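Local coordinates for sensor protein, Kinase (Polaromonas sp. JS666, PDB 3GRC) that probably works in two-component signalling as a histidine-kinase-type sensor protein, its CheY-like receiver domain being the part that would accept a phosphoryl group on an aspartate, at residues L24-K28 with G29-S33; L102-S105 with T106-E109. All coordinates share one frame; numbering follows the deposited sequence.

In the fold
Interactions 1 and 2 are local contacts that lead into the two outermost strands of the five-stranded parallel sheet of a CheY-like receiver domain, strand order 2-1-3-4-5. Interaction 1 ends helix 16-28 and leads into strand 32-36 at one margin; interaction 2 leads from the loop after helix 90-97 into strand 106-108 at the other. Their centres lie 19 Å apart and their nearest atoms about 9 Å apart, so they do not touch. Helix 114-128 is common to both, taking Leu26 and Phe31 of the first and Ser105 and Thr106 of the second. The centre of interaction 2 lies about 8 Å from the centre of the chain, that of interaction 1 about 14 Å.

Interaction 1: residues L24-K28 with G29-S33; sequences LMLEK and GGFDS
Leu26 and Phe31 meet where a Schellman motif ends helix 16-28 and turns the chain into strand 32-36, within the first beta-alpha-beta unit of the receiver fold. Two backbone bonds define the motif: Phe31 N reaches back to Leu26 O at 2.8 Å, and Gly30 N to Glu27 O at 3.0 Å. Both donors stand well above the planes of the carbonyls they bind. Gly29 N keeps a last helical bond to Met25 O at 3.1 Å. Gly30 is the C-prime residue; its phi of 91° would press a side chain against the preceding carbonyl oxygen, and glycine avoids this.

The inner side is tightly packed. Leu26 CB lies 3.9 Å from Phe31 CB, while one methyl, CD2, approaches the ring at Phe31 CD2 and the other, CD1, lies against Ser33 CB. Both residues suit this buried place: the branched leucine also packs on Ile118 and Leu121 of helix 114-128, and the aromatic ring meets His122 and Ile125. Ser33 OG, polar among these carbons, hydrogen-bonds to the side chain of Asn23, on helix 16-28 about one turn before Leu26.

The outer side is looser. Glu27 and Lys28 use little more than their CB atoms here, and the charged end of Lys28 extends away from the turn, as fits an exposed helix face. A chi1 of 178° carries the Glu27 chain outward; its OE2 ends 6.1 Å from Asp32 OD1, two carboxylates not in contact that would probably repel weakly. The Glu27 backbone stays engaged: its CA makes a C-H...O contact with Phe31 O at 3.4 Å.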
# COMPACT_ATOMS: atom_id res chain seq x y z
N LEU A 24 -0.14 -9.13 10.43
CA LEU A 24 -1.09 -9.76 11.36
C LEU A 24 -2.53 -9.23 11.25
O LEU A 24 -3.47 -10.02 11.30
CB LEU A 24 -0.59 -9.62 12.80
CG LEU A 24 0.70 -10.41 13.01
CD1 LEU A 24 1.36 -10.00 14.34
CD2 LEU A 24 0.38 -11.92 12.97
N MSE A 25 -2.71 -7.90 11.12
CA MSE A 25 -4.07 -7.32 10.97
C MSE A 25 -4.73 -7.80 9.66
O MSE A 25 -5.92 -8.10 9.61
CB MSE A 25 -4.02 -5.78 10.90
CG MSE A 25 -3.67 -5.04 12.15
SE MSE A 25 -3.77 -3.10 11.84
CE MSE A 25 -3.56 -2.60 13.73
N LEU A 26 -3.94 -7.84 8.59
CA LEU A 26 -4.46 -8.26 7.31
C LEU A 26 -4.95 -9.70 7.36
O LEU A 26 -6.00 -10.04 6.80
CB LEU A 26 -3.41 -8.10 6.23
CG LEU A 26 -3.16 -6.63 5.90
CD1 LEU A 26 -2.23 -6.46 4.68
CD2 LEU A 26 -4.50 -6.01 5.64
N GLU A 27 -4.19 -10.54 8.05
CA GLU A 27 -4.55 -11.94 8.19
C GLU A 27 -5.90 -12.02 8.91
O GLU A 27 -6.78 -12.77 8.50
CB GLU A 27 -3.48 -12.71 8.98
CG GLU A 27 -3.82 -14.19 9.22
CD GLU A 27 -2.68 -14.97 9.86
OE1 GLU A 27 -2.22 -14.57 10.94
OE2 GLU A 27 -2.25 -15.98 9.27
N LYS A 28 -6.10 -11.25 9.97
CA LYS A 28 -7.39 -11.30 10.63
C LYS A 28 -8.51 -10.89 9.66
O LYS A 28 -9.61 -11.42 9.72
CB LYS A 28 -7.42 -10.37 11.85
CG LYS A 28 -6.58 -10.86 13.01
CD LYS A 28 -7.11 -12.17 13.54
CE LYS A 28 -6.45 -12.51 14.86
NZ LYS A 28 -6.86 -13.85 15.35
N GLY A 29 -8.20 -9.97 8.75
CA GLY A 29 -9.19 -9.51 7.79
C GLY A 29 -9.37 -10.37 6.55
O GLY A 29 -10.06 -9.96 5.62
N GLY A 30 -8.73 -11.54 6.52
CA GLY A 30 -8.87 -12.44 5.39
C GLY A 30 -7.86 -12.29 4.28
O GLY A 30 -8.02 -12.87 3.21
N PHE A 31 -6.80 -11.53 4.52
CA PHE A 31 -5.79 -11.30 3.50
C PHE A 31 -4.44 -11.97 3.76
O PHE A 31 -3.96 -11.97 4.89
CB PHE A 31 -5.52 -9.80 3.36
CG PHE A 31 -6.67 -9.01 2.82
CD1 PHE A 31 -6.96 -9.03 1.46
CD2 PHE A 31 -7.40 -8.17 3.65
CE1 PHE A 31 -7.96 -8.20 0.94
CE2 PHE A 31 -8.40 -7.35 3.13
CZ PHE A 31 -8.68 -7.37 1.77
N ASP A 32 -3.83 -12.52 2.71
CA ASP A 32 -2.48 -13.09 2.80
C ASP A 32 -1.65 -11.85 2.47
O ASP A 32 -2.16 -10.91 1.84
CB ASP A 32 -2.18 -14.14 1.72
CG ASP A 32 -2.78 -15.51 2.02
OD1 ASP A 32 -2.86 -15.90 3.20
OD2 ASP A 32 -3.16 -16.22 1.07
N SER A 33 -0.40 -11.83 2.87
CA SER A 33 0.45 -10.68 2.56
C SER A 33 1.94 -10.93 2.68
O SER A 33 2.39 -11.83 3.39
CB SER A 33 0.07 -9.49 3.45
OG SER A 33 0.31 -9.74 4.81

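Interaction 2: residues L102-S105 with T106-E109; sequences LAVS and TWLE
Val104 sets one methyl over the indole of a tryptophan only three residues further along the chain. Its CG2 stands 3.6 Å from the centroid of the five-membered ring of Trp107 and 23° off the ring normal, a CH-pi contact over the face. The methyl is displaced toward the rim, on the NE1 side. The valine's chi1, 33°, is far from staggered and pushes the other methyl, CG1, closer to the ring than carbons can sit, so its exact rotation is doubtful. The two side chains cross at about a right angle.

Leu102 approaches differently, bringing CD2 to the edge of the six-membered ring near its plane, 4.0 Å from Trp107 CZ2. Aliphatic carbon thus meets the ring both over a face and at its edge, a natural setting for a broad, mostly apolar indole. The loop leads into strand 106-108, the last strand of the parallel sheet in this CheY-like fold, where Thr106 and Leu108 pair through their backbones with Val85 of strand 82-86. Val85 also touches both Val104 and Trp107. The indole N-H is not left without a partner in this buried place, since Trp107 NE1 makes a weak hydrogen bond to Asn98 OD1.

Ser105 and Thr106, smaller and polar, lie at the partly exposed side against helix 114-128. There Thr106 OG1 comes within 3.1 Å of Ser105 O.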
# COMPACT_ATOMS: atom_id res chain seq x y z
N LEU A 102 -2.40 9.53 -9.76
CA LEU A 102 -1.75 8.80 -8.67
C LEU A 102 -2.63 7.62 -8.25
O LEU A 102 -2.14 6.56 -7.87
CB LEU A 102 -1.51 9.75 -7.49
CG LEU A 102 -0.30 9.48 -6.59
CD1 LEU A 102 0.98 9.56 -7.41
CD2 LEU A 102 -0.27 10.50 -5.45
N ALA A 103 -3.94 7.80 -8.33
CA ALA A 103 -4.90 6.74 -8.03
C ALA A 103 -4.73 6.02 -6.69
O ALA A 103 -4.85 4.79 -6.61
CB ALA A 103 -4.90 5.71 -9.18
N VAL A 104 -4.46 6.77 -5.64
CA VAL A 104 -4.33 6.17 -4.32
C VAL A 104 -5.75 6.22 -3.74
O VAL A 104 -6.35 7.29 -3.58
CB VAL A 104 -3.30 6.92 -3.46
CG1 VAL A 104 -3.32 8.38 -3.80
CG2 VAL A 104 -3.57 6.68 -1.96
N SER A 105 -6.29 5.04 -3.47
CA SER A 105 -7.64 4.90 -2.96
C SER A 105 -7.91 5.61 -1.64
O SER A 105 -8.91 6.31 -1.51
CB SER A 105 -7.99 3.42 -2.83
OG SER A 105 -7.89 2.78 -4.10
N THR A 106 -7.03 5.42 -0.67
CA THR A 106 -7.21 6.03 0.64
C THR A 106 -5.87 6.31 1.29
O THR A 106 -4.93 5.54 1.14
CB THR A 106 -7.98 5.11 1.61
OG1 THR A 106 -8.98 4.36 0.90
CG2 THR A 106 -8.65 5.94 2.69
N TRP A 107 -5.82 7.41 2.04
CA TRP A 107 -4.63 7.82 2.76
C TRP A 107 -4.94 7.64 4.24
O TRP A 107 -5.74 8.39 4.81
CB TRP A 107 -4.31 9.29 2.46
CG TRP A 107 -4.07 9.56 1.01
CD1 TRP A 107 -4.98 9.50 -0.01
CD2 TRP A 107 -2.82 9.89 0.39
NE1 TRP A 107 -4.39 9.80 -1.21
CE2 TRP A 107 -3.04 10.07 -0.99
CE3 TRP A 107 -1.52 10.11 0.88
CZ2 TRP A 107 -2.04 10.39 -1.90
CZ3 TRP A 107 -0.50 10.44 -0.02
CH2 TRP A 107 -0.78 10.60 -1.39
N LEU A 108 -4.33 6.64 4.86
CA LEU A 108 -4.56 6.33 6.27
C LEU A 108 -3.41 6.76 7.16
O LEU A 108 -2.24 6.56 6.83
CB LEU A 108 -4.78 4.82 6.46
CG LEU A 108 -5.95 4.18 5.70
CD1 LEU A 108 -6.13 2.72 6.11
CD2 LEU A 108 -7.21 4.97 6.01
N GLU A 109 -3.75 7.32 8.32
CA GLU A 109 -2.75 7.76 9.28
C GLU A 109 -2.39 6.68 10.30
O GLU A 109 -3.01 5.62 10.35
CB GLU A 109 -3.26 9.00 10.03
CG GLU A 109 -3.42 10.24 9.15
CD GLU A 109 -3.88 11.47 9.92
OE1 GLU A 109 -4.98 11.43 10.52
OE2 GLU A 109 -3.13 12.48 9.91